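Local coordinates for protein kojibiose phosphorylase (Gut metagenome, PDB 6W0P) that belongs to glycoside hydrolase family 65, carbohydrate-active enzymes that join an N-terminal beta-sandwich domain to an (alpha/alpha)6-barrel catalytic domain, at residues Y428-I433 / H437-N442; Y443-L448 / D512-K517; A44-T49 / F113-D118. One frame throughout, in Å; residues are numbered along the deposited sequence.

In the fold
Interactions 1 and 2 are neighbours in the helical catalytic domain, their centres about 13 Å apart, and both use the helix 437-458. Interaction 1 folds the start of this helix back against the helix 418-434; interaction 2 takes up the next residues, from 443, and turns another side of it to the short helix 513-518. They touch through Gln-441 packing on Ile-514 and Met-440 on Leu-448, and probable backbone bonds link Phe-439 to Gly-444 and Met-440 to Ile-445. Interaction 3 belongs to the N-terminal beta domain, on the opposite side of the chain's centre; its centre lies about 43 Å from that of interaction 1 and about 50 Å from that of interaction 2.

Interaction 1 (Y428-I433 / H437-N442); sequences YHYMKI and HKFMQN
Tyr-430 drives an edge of its ring at the face of Phe-439 in a T-shaped pair, the centroids 5.2 Å apart and the planes at 80°. The CD2-CE2 side of the tyrosine does the touching: Tyr-430 CE2 lies 3.8 Å from Phe-439 CD2. Both rings reach between the helices because CG stands anti to the backbone N in each (chi1 177° in Tyr-430, 167° in Phe-439). The tyrosine hydroxyl is held from outside the contact, by hydrogen bonds to Asp-436 and Gln-365. Helices 418-434 and 437-458 form an alpha-hairpin, the two segments running roughly antiparallel, as in the paired helices of the (alpha/alpha)6 barrel. Beside the rings, two bent chains, Met-431 and Met-440, cross at an angle. The methyl Met-440 CE curls back to within 3.5 Å of Met-431 CG, while Met-431 CE approaches the root of its partner, 3.9 Å from Met-440 CB. Met-431 SD also comes to Phe-439 near the plane of the ring, at its edge, 4.2 Å from Phe-439 CD2. Helix 365-376 flanks the aromatic pair through Ile-372, whereas Tyr-499 of helix 487-504 packs on both methionines.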
# COMPACT_ATOMS: atom_id res chain seq x y z
N TYR A 428 34.29 -1.40 -3.60
CA TYR A 428 35.04 -1.41 -4.88
C TYR A 428 35.63 -0.02 -5.19
O TYR A 428 36.83 0.08 -5.51
CB TYR A 428 34.11 -1.87 -6.00
CG TYR A 428 34.61 -1.62 -7.39
CD1 TYR A 428 35.57 -2.42 -7.98
CD2 TYR A 428 34.09 -0.58 -8.15
CE1 TYR A 428 36.03 -2.18 -9.27
CE2 TYR A 428 34.52 -0.34 -9.44
CZ TYR A 428 35.50 -1.14 -10.00
OH TYR A 428 35.89 -0.86 -11.29
N HIS A 429 34.84 1.04 -5.10
CA HIS A 429 35.28 2.42 -5.40
C HIS A 429 36.38 2.82 -4.41
O HIS A 429 37.41 3.39 -4.82
CB HIS A 429 34.07 3.37 -5.43
CG HIS A 429 34.29 4.60 -6.25
ND1 HIS A 429 33.33 5.59 -6.35
CD2 HIS A 429 35.36 5.04 -6.93
CE1 HIS A 429 33.80 6.57 -7.11
NE2 HIS A 429 35.06 6.26 -7.47
N TYR A 430 36.18 2.48 -3.14
CA TYR A 430 37.11 2.79 -2.03
C TYR A 430 38.47 2.13 -2.30
O TYR A 430 39.54 2.78 -2.15
CB TYR A 430 36.53 2.30 -0.71
CG TYR A 430 37.47 2.52 0.44
CD1 TYR A 430 37.77 3.81 0.83
CD2 TYR A 430 38.09 1.47 1.11
CE1 TYR A 430 38.65 4.07 1.87
CE2 TYR A 430 38.96 1.71 2.16
CZ TYR A 430 39.25 3.02 2.53
OH TYR A 430 40.11 3.31 3.54
N MET A 431 38.43 0.83 -2.64
CA MET A 431 39.65 0.03 -2.91
C MET A 431 40.30 0.58 -4.18
O MET A 431 41.54 0.60 -4.24
CB MET A 431 39.31 -1.46 -3.06
CG MET A 431 38.80 -2.07 -1.76
SD MET A 431 40.05 -2.06 -0.42
CE MET A 431 41.27 -3.16 -1.15
N LYS A 432 39.51 1.07 -5.13
CA LYS A 432 40.05 1.59 -6.40
C LYS A 432 40.82 2.89 -6.15
O LYS A 432 41.80 3.12 -6.84
CB LYS A 432 38.92 1.78 -7.42
CG LYS A 432 39.39 2.29 -8.77
CD LYS A 432 38.29 2.97 -9.55
CE LYS A 432 37.67 2.11 -10.63
NZ LYS A 432 36.69 2.90 -11.42
N ILE A 433 40.43 3.70 -5.16
CA ILE A 433 41.14 4.97 -4.85
C ILE A 433 42.30 4.71 -3.87
O ILE A 433 43.33 5.36 -4.03
CB ILE A 433 40.15 6.03 -4.32
CG1 ILE A 433 38.99 6.28 -5.29
CG2 ILE A 433 40.89 7.31 -3.98
CD1 ILE A 433 39.42 6.66 -6.70
N HIS A 437 44.32 -2.65 2.00
CA HIS A 437 44.38 -4.12 2.23
C HIS A 437 43.73 -4.48 3.58
O HIS A 437 42.96 -5.45 3.60
CB HIS A 437 45.82 -4.62 2.15
CG HIS A 437 45.92 -6.07 1.86
ND1 HIS A 437 45.93 -7.03 2.85
CD2 HIS A 437 46.01 -6.74 0.69
CE1 HIS A 437 46.04 -8.22 2.31
NE2 HIS A 437 46.08 -8.07 0.99
N LYS A 438 44.05 -3.73 4.64
CA LYS A 438 43.57 -3.98 6.03
C LYS A 438 42.05 -3.82 6.13
O LYS A 438 41.41 -4.64 6.80
CB LYS A 438 44.28 -3.06 7.01
CG LYS A 438 45.77 -3.33 7.15
CD LYS A 438 46.30 -3.22 8.57
CE LYS A 438 47.76 -3.63 8.69
NZ LYS A 438 47.94 -4.76 9.64
N PHE A 439 41.48 -2.77 5.52
CA PHE A 439 40.02 -2.59 5.44
C PHE A 439 39.40 -3.84 4.80
O PHE A 439 38.42 -4.35 5.37
CB PHE A 439 39.62 -1.35 4.64
CG PHE A 439 38.15 -1.38 4.33
CD1 PHE A 439 37.21 -1.15 5.32
CD2 PHE A 439 37.71 -1.79 3.08
CE1 PHE A 439 35.86 -1.27 5.06
CE2 PHE A 439 36.35 -1.89 2.82
CZ PHE A 439 35.43 -1.64 3.81
N MET A 440 39.92 -4.31 3.67
CA MET A 440 39.31 -5.44 2.93
C MET A 440 39.39 -6.70 3.81
O MET A 440 38.34 -7.32 4.06
CB MET A 440 39.98 -5.66 1.57
CG MET A 440 39.40 -6.80 0.74
SD MET A 440 37.64 -6.60 0.29
CE MET A 440 37.76 -5.36 -0.99
N GLN A 441 40.57 -7.04 4.34
CA GLN A 441 40.77 -8.24 5.20
C GLN A 441 39.84 -8.17 6.42
O GLN A 441 39.10 -9.12 6.65
CB GLN A 441 42.23 -8.34 5.66
CG GLN A 441 42.56 -9.60 6.46
CD GLN A 441 42.26 -10.88 5.71
OE1 GLN A 441 42.92 -11.23 4.72
NE2 GLN A 441 41.25 -11.59 6.17
N ASN A 442 39.86 -7.07 7.18
CA ASN A 442 39.19 -7.00 8.50
C ASN A 442 37.66 -6.82 8.33
O ASN A 442 36.95 -7.24 9.25
CB ASN A 442 39.81 -5.91 9.38
CG ASN A 442 41.27 -6.15 9.70
OD1 ASN A 442 41.78 -7.23 9.44
ND2 ASN A 442 41.93 -5.18 10.29

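Interaction 2 (Y443-L448 / D512-K517); sequences YGIEML and DKILDK
Ile-514 lays its CG2 methyl over the junction between Ile-445 and Glu-446: the two methyls Ile-514 CG2 and Ile-445 CG2 meet at 3.8 Å, and Ile-514 CG2 is 3.9 Å from Glu-446 CA. The isoleucine side chains cross at about a right angle, so the touch is one of branch on branch and not of chains lying alongside. In both residues the CG2 branch is anti to the backbone N, with CG1 turned back beside that nitrogen; the branch that meets its partner is thus the same on either helix. Close passage over the backbone is reflected in the register, where the CA atoms of Glu-446 and Ile-514 are only 6.1 Å apart. The contact joins the long helix 437-458 of the (alpha/alpha)6-barrel domain to the short helix 513-518, which runs beside it in roughly the same direction; the axes of the segments 443-448 and 513-517 approach to 9.8 Å and cross at -33°. Away from the isoleucines, Glu-446 is extended beyond CG, and its carboxylate meets the ammonium of Lys-517, whose own chain bends at chi2 and chi4. Lys-517 NZ lies 3.4 Å from Glu-446 OE2, a salt bridge whose hydrogen bond is weak, and 3.7 Å from Glu-446 OE1. A water donates to Glu-446 OE2 at 3.1 Å and also touches Lys-517 NZ, although that second separation is doubtfully short. The other oxygen, OE1, is hydrogen-bonded to the hydroxyl of Tyr-376 on helix 365-376, and this second grip probably helps to fix the rotation of the carboxylate. On the apolar side, Ile-445 packs on Ile-503 of helix 487-504 and on Met-440.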
# COMPACT_ATOMS: atom_id res chain seq x y z
N TYR A 443 37.18 -6.26 7.21
CA TYR A 443 35.77 -5.82 7.03
C TYR A 443 35.21 -6.15 5.64
O TYR A 443 34.14 -6.75 5.55
CB TYR A 443 35.66 -4.32 7.32
CG TYR A 443 36.15 -3.95 8.69
CD1 TYR A 443 35.48 -4.39 9.81
CD2 TYR A 443 37.31 -3.20 8.87
CE1 TYR A 443 35.92 -4.09 11.09
CE2 TYR A 443 37.76 -2.88 10.14
CZ TYR A 443 37.06 -3.32 11.25
OH TYR A 443 37.48 -3.01 12.51
N GLY A 444 35.91 -5.73 4.58
CA GLY A 444 35.41 -5.72 3.20
C GLY A 444 34.90 -7.06 2.73
O GLY A 444 33.76 -7.15 2.29
N ILE A 445 35.74 -8.08 2.84
CA ILE A 445 35.44 -9.46 2.35
C ILE A 445 34.14 -9.92 3.01
O ILE A 445 33.26 -10.37 2.29
CB ILE A 445 36.63 -10.39 2.65
CG1 ILE A 445 37.90 -9.87 1.99
CG2 ILE A 445 36.31 -11.83 2.23
CD1 ILE A 445 39.17 -10.59 2.43
N GLU A 446 34.02 -9.77 4.33
CA GLU A 446 32.81 -10.19 5.08
C GLU A 446 31.56 -9.54 4.45
O GLU A 446 30.59 -10.29 4.16
CB GLU A 446 32.92 -9.85 6.56
CG GLU A 446 31.81 -10.51 7.36
CD GLU A 446 31.74 -10.10 8.81
OE1 GLU A 446 32.74 -9.55 9.30
OE2 GLU A 446 30.68 -10.31 9.44
N MET A 447 31.59 -8.22 4.26
CA MET A 447 30.47 -7.42 3.67
C MET A 447 30.16 -7.94 2.27
O MET A 447 28.96 -8.01 1.95
CB MET A 447 30.83 -5.94 3.57
CG MET A 447 31.00 -5.30 4.90
SD MET A 447 31.67 -3.66 4.76
CE MET A 447 30.15 -2.73 4.54
N LEU A 448 31.18 -8.27 1.48
CA LEU A 448 31.00 -8.70 0.07
C LEU A 448 30.38 -10.11 0.03
O LEU A 448 29.53 -10.38 -0.88
CB LEU A 448 32.34 -8.68 -0.65
CG LEU A 448 32.95 -7.30 -0.90
CD1 LEU A 448 34.27 -7.44 -1.66
CD2 LEU A 448 32.00 -6.39 -1.68
N ASP A 512 39.33 -17.81 4.86
CA ASP A 512 39.02 -19.14 5.46
C ASP A 512 38.04 -18.95 6.62
O ASP A 512 36.91 -19.43 6.53
CB ASP A 512 40.30 -19.84 5.94
CG ASP A 512 40.91 -20.79 4.92
OD1 ASP A 512 42.16 -20.92 4.93
OD2 ASP A 512 40.15 -21.40 4.15
N LYS A 513 38.47 -18.25 7.67
CA LYS A 513 37.66 -17.98 8.88
C LYS A 513 36.46 -17.09 8.50
O LYS A 513 35.44 -17.16 9.22
CB LYS A 513 38.52 -17.33 9.98
CG LYS A 513 39.71 -18.15 10.47
CD LYS A 513 39.33 -19.22 11.48
CE LYS A 513 40.36 -20.34 11.57
NZ LYS A 513 39.84 -21.50 12.33
N ILE A 514 36.57 -16.28 7.43
CA ILE A 514 35.49 -15.34 7.00
C ILE A 514 34.40 -16.15 6.29
O ILE A 514 33.22 -16.05 6.72
CB ILE A 514 36.05 -14.19 6.13
CG1 ILE A 514 36.91 -13.24 6.97
CG2 ILE A 514 34.92 -13.43 5.44
CD1 ILE A 514 37.84 -12.36 6.17
N LEU A 515 34.76 -16.93 5.27
CA LEU A 515 33.78 -17.76 4.51
C LEU A 515 33.08 -18.72 5.48
O LEU A 515 31.83 -18.85 5.39
CB LEU A 515 34.48 -18.52 3.38
CG LEU A 515 34.95 -17.68 2.19
CD1 LEU A 515 35.58 -18.54 1.10
CD2 LEU A 515 33.82 -16.86 1.59
N ASP A 516 33.83 -19.35 6.39
CA ASP A 516 33.26 -20.27 7.41
C ASP A 516 32.25 -19.51 8.28
O ASP A 516 31.12 -20.00 8.41
CB ASP A 516 34.35 -20.90 8.29
CG ASP A 516 33.86 -22.15 9.00
OD1 ASP A 516 33.72 -23.18 8.31
OD2 ASP A 516 33.58 -22.07 10.21
N LYS A 517 32.63 -18.36 8.83
CA LYS A 517 31.77 -17.56 9.75
C LYS A 517 30.48 -17.13 9.04
O LYS A 517 29.42 -17.06 9.71
CB LYS A 517 32.55 -16.34 10.26
CG LYS A 517 31.81 -15.43 11.24
CD LYS A 517 31.97 -13.94 10.94
CE LYS A 517 31.34 -13.04 11.99
NZ LYS A 517 32.06 -11.75 12.14
O HOH W 1 30.21 -10.16 12.55

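Interaction 3 (A44-T49 / F113-D118); sequences AFFDET and FKRILD
Arg-115 NH1 has several neighbours: Ala-44 O lies 3.3 Å away, at the edge of the guanidinium and in its plane, Phe-46 CE1 is 3.6 Å away, and the hydroxyl of Tyr-124 is hydrogen-bonded to it. Phe-46 meets this nitrogen near the plane of its own ring, with its rim and not its face. Ring and guanidinium planes are 31° apart while the two side chains cross at about a right angle, and Arg-115 NH2 is 3.7 Å from Phe-46 CE1. The arginine reaches the loop by an extended start and a bend at chi3 (-62°). Its NE forms a salt bridge with Glu-18, and Phe-33 makes a cation-pi contact with the group; the carboxylate of Glu-18 probably offsets the buried charge, and together with the Phe-33 contact may fix its orientation. The end of the Phe-46 ring then turns to Phe-113, the two side chains coming from opposite directions, with Phe-46 CZ 4.0 Å from Phe-113 CE2. Arg-126 adds a cation-pi contact to Phe-46 and also packs on Phe-113. In the family 65 N-terminal beta domain, the loop between strands 40-42 and 58-60 thus lies against strand 109-118, which is itself flanked in an antiparallel sheet by strands 15-19 and 123-132.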
# COMPACT_ATOMS: atom_id res chain seq x y z
N ALA A 44 18.92 27.01 11.53
CA ALA A 44 19.20 28.43 11.83
C ALA A 44 17.94 29.08 12.42
O ALA A 44 17.63 30.24 12.06
CB ALA A 44 19.67 29.15 10.61
N PHE A 45 17.25 28.34 13.30
CA PHE A 45 16.07 28.86 14.01
C PHE A 45 16.59 29.99 14.90
O PHE A 45 17.72 29.90 15.38
CB PHE A 45 15.36 27.75 14.78
CG PHE A 45 16.19 27.11 15.86
CD1 PHE A 45 16.27 27.67 17.12
CD2 PHE A 45 16.90 25.95 15.60
CE1 PHE A 45 17.04 27.09 18.11
CE2 PHE A 45 17.69 25.37 16.58
CZ PHE A 45 17.76 25.94 17.84
N PHE A 46 15.78 31.03 15.03
CA PHE A 46 15.98 32.16 15.97
C PHE A 46 16.18 31.63 17.38
O PHE A 46 15.45 30.72 17.81
CB PHE A 46 14.78 33.13 15.91
CG PHE A 46 14.70 33.93 14.63
CD1 PHE A 46 15.67 33.80 13.63
CD2 PHE A 46 13.68 34.84 14.44
CE1 PHE A 46 15.60 34.57 12.48
CE2 PHE A 46 13.62 35.60 13.28
CZ PHE A 46 14.58 35.47 12.31
N ASP A 47 17.14 32.21 18.09
CA ASP A 47 17.48 31.86 19.49
C ASP A 47 16.31 32.28 20.38
O ASP A 47 15.77 31.42 21.06
CB ASP A 47 18.78 32.54 19.90
CG ASP A 47 19.83 32.42 18.80
OD1 ASP A 47 20.64 31.49 18.90
OD2 ASP A 47 19.79 33.24 17.85
N GLU A 48 15.92 33.55 20.30
CA GLU A 48 14.83 34.15 21.11
C GLU A 48 13.50 33.52 20.69
O GLU A 48 13.48 32.88 19.64
CB GLU A 48 14.79 35.67 20.95
CG GLU A 48 14.30 36.16 19.59
CD GLU A 48 15.31 36.13 18.45
OE1 GLU A 48 16.44 35.67 18.68
OE2 GLU A 48 14.97 36.57 17.33
N THR A 49 12.45 33.74 21.48
CA THR A 49 11.04 33.38 21.11
C THR A 49 10.73 33.90 19.69
O THR A 49 11.00 35.06 19.39
CB THR A 49 10.07 33.93 22.16
OG1 THR A 49 10.35 33.23 23.37
CG2 THR A 49 8.61 33.76 21.78
N PHE A 113 18.22 44.48 10.15
CA PHE A 113 18.38 43.01 10.31
C PHE A 113 19.37 42.54 9.26
O PHE A 113 19.25 42.92 8.08
CB PHE A 113 17.03 42.31 10.13
CG PHE A 113 17.03 40.81 10.23
CD1 PHE A 113 17.41 40.03 9.16
CD2 PHE A 113 16.55 40.18 11.36
CE1 PHE A 113 17.39 38.65 9.24
CE2 PHE A 113 16.54 38.79 11.45
CZ PHE A 113 16.95 38.03 10.39
N LYS A 114 20.33 41.72 9.67
CA LYS A 114 21.29 41.10 8.73
C LYS A 114 21.63 39.73 9.30
O LYS A 114 21.90 39.66 10.51
CB LYS A 114 22.49 42.04 8.55
CG LYS A 114 23.59 41.53 7.64
CD LYS A 114 24.58 42.62 7.28
CE LYS A 114 25.57 42.23 6.20
NZ LYS A 114 25.98 43.40 5.38
N ARG A 115 21.53 38.68 8.48
CA ARG A 115 21.88 37.27 8.78
C ARG A 115 23.11 36.89 7.95
O ARG A 115 23.08 37.13 6.73
CB ARG A 115 20.70 36.37 8.42
CG ARG A 115 20.66 35.07 9.20
CD ARG A 115 19.82 33.99 8.55
NE ARG A 115 18.42 34.34 8.41
CZ ARG A 115 17.40 33.80 9.08
NH1 ARG A 115 17.57 32.86 9.99
NH2 ARG A 115 16.18 34.22 8.82
N ILE A 116 24.14 36.33 8.57
CA ILE A 116 25.43 35.98 7.89
C ILE A 116 25.84 34.55 8.25
O ILE A 116 25.93 34.23 9.43
CB ILE A 116 26.55 36.96 8.26
CG1 ILE A 116 26.13 38.40 7.97
CG2 ILE A 116 27.83 36.58 7.53
CD1 ILE A 116 27.07 39.45 8.52
N LEU A 117 26.13 33.73 7.24
CA LEU A 117 26.87 32.46 7.43
C LEU A 117 28.23 32.68 6.78
O LEU A 117 28.28 33.01 5.58
CB LEU A 117 26.07 31.31 6.82
CG LEU A 117 26.81 29.96 6.74
CD1 LEU A 117 27.09 29.42 8.12
CD2 LEU A 117 26.02 28.94 5.95
N ASP A 118 29.31 32.59 7.54
CA ASP A 118 30.68 32.75 6.98
C ASP A 118 31.20 31.36 6.58
O ASP A 118 31.48 30.54 7.45
CB ASP A 118 31.60 33.46 7.96
CG ASP A 118 32.83 34.01 7.27
OD1 ASP A 118 33.36 33.29 6.40
OD2 ASP A 118 33.22 35.17 7.61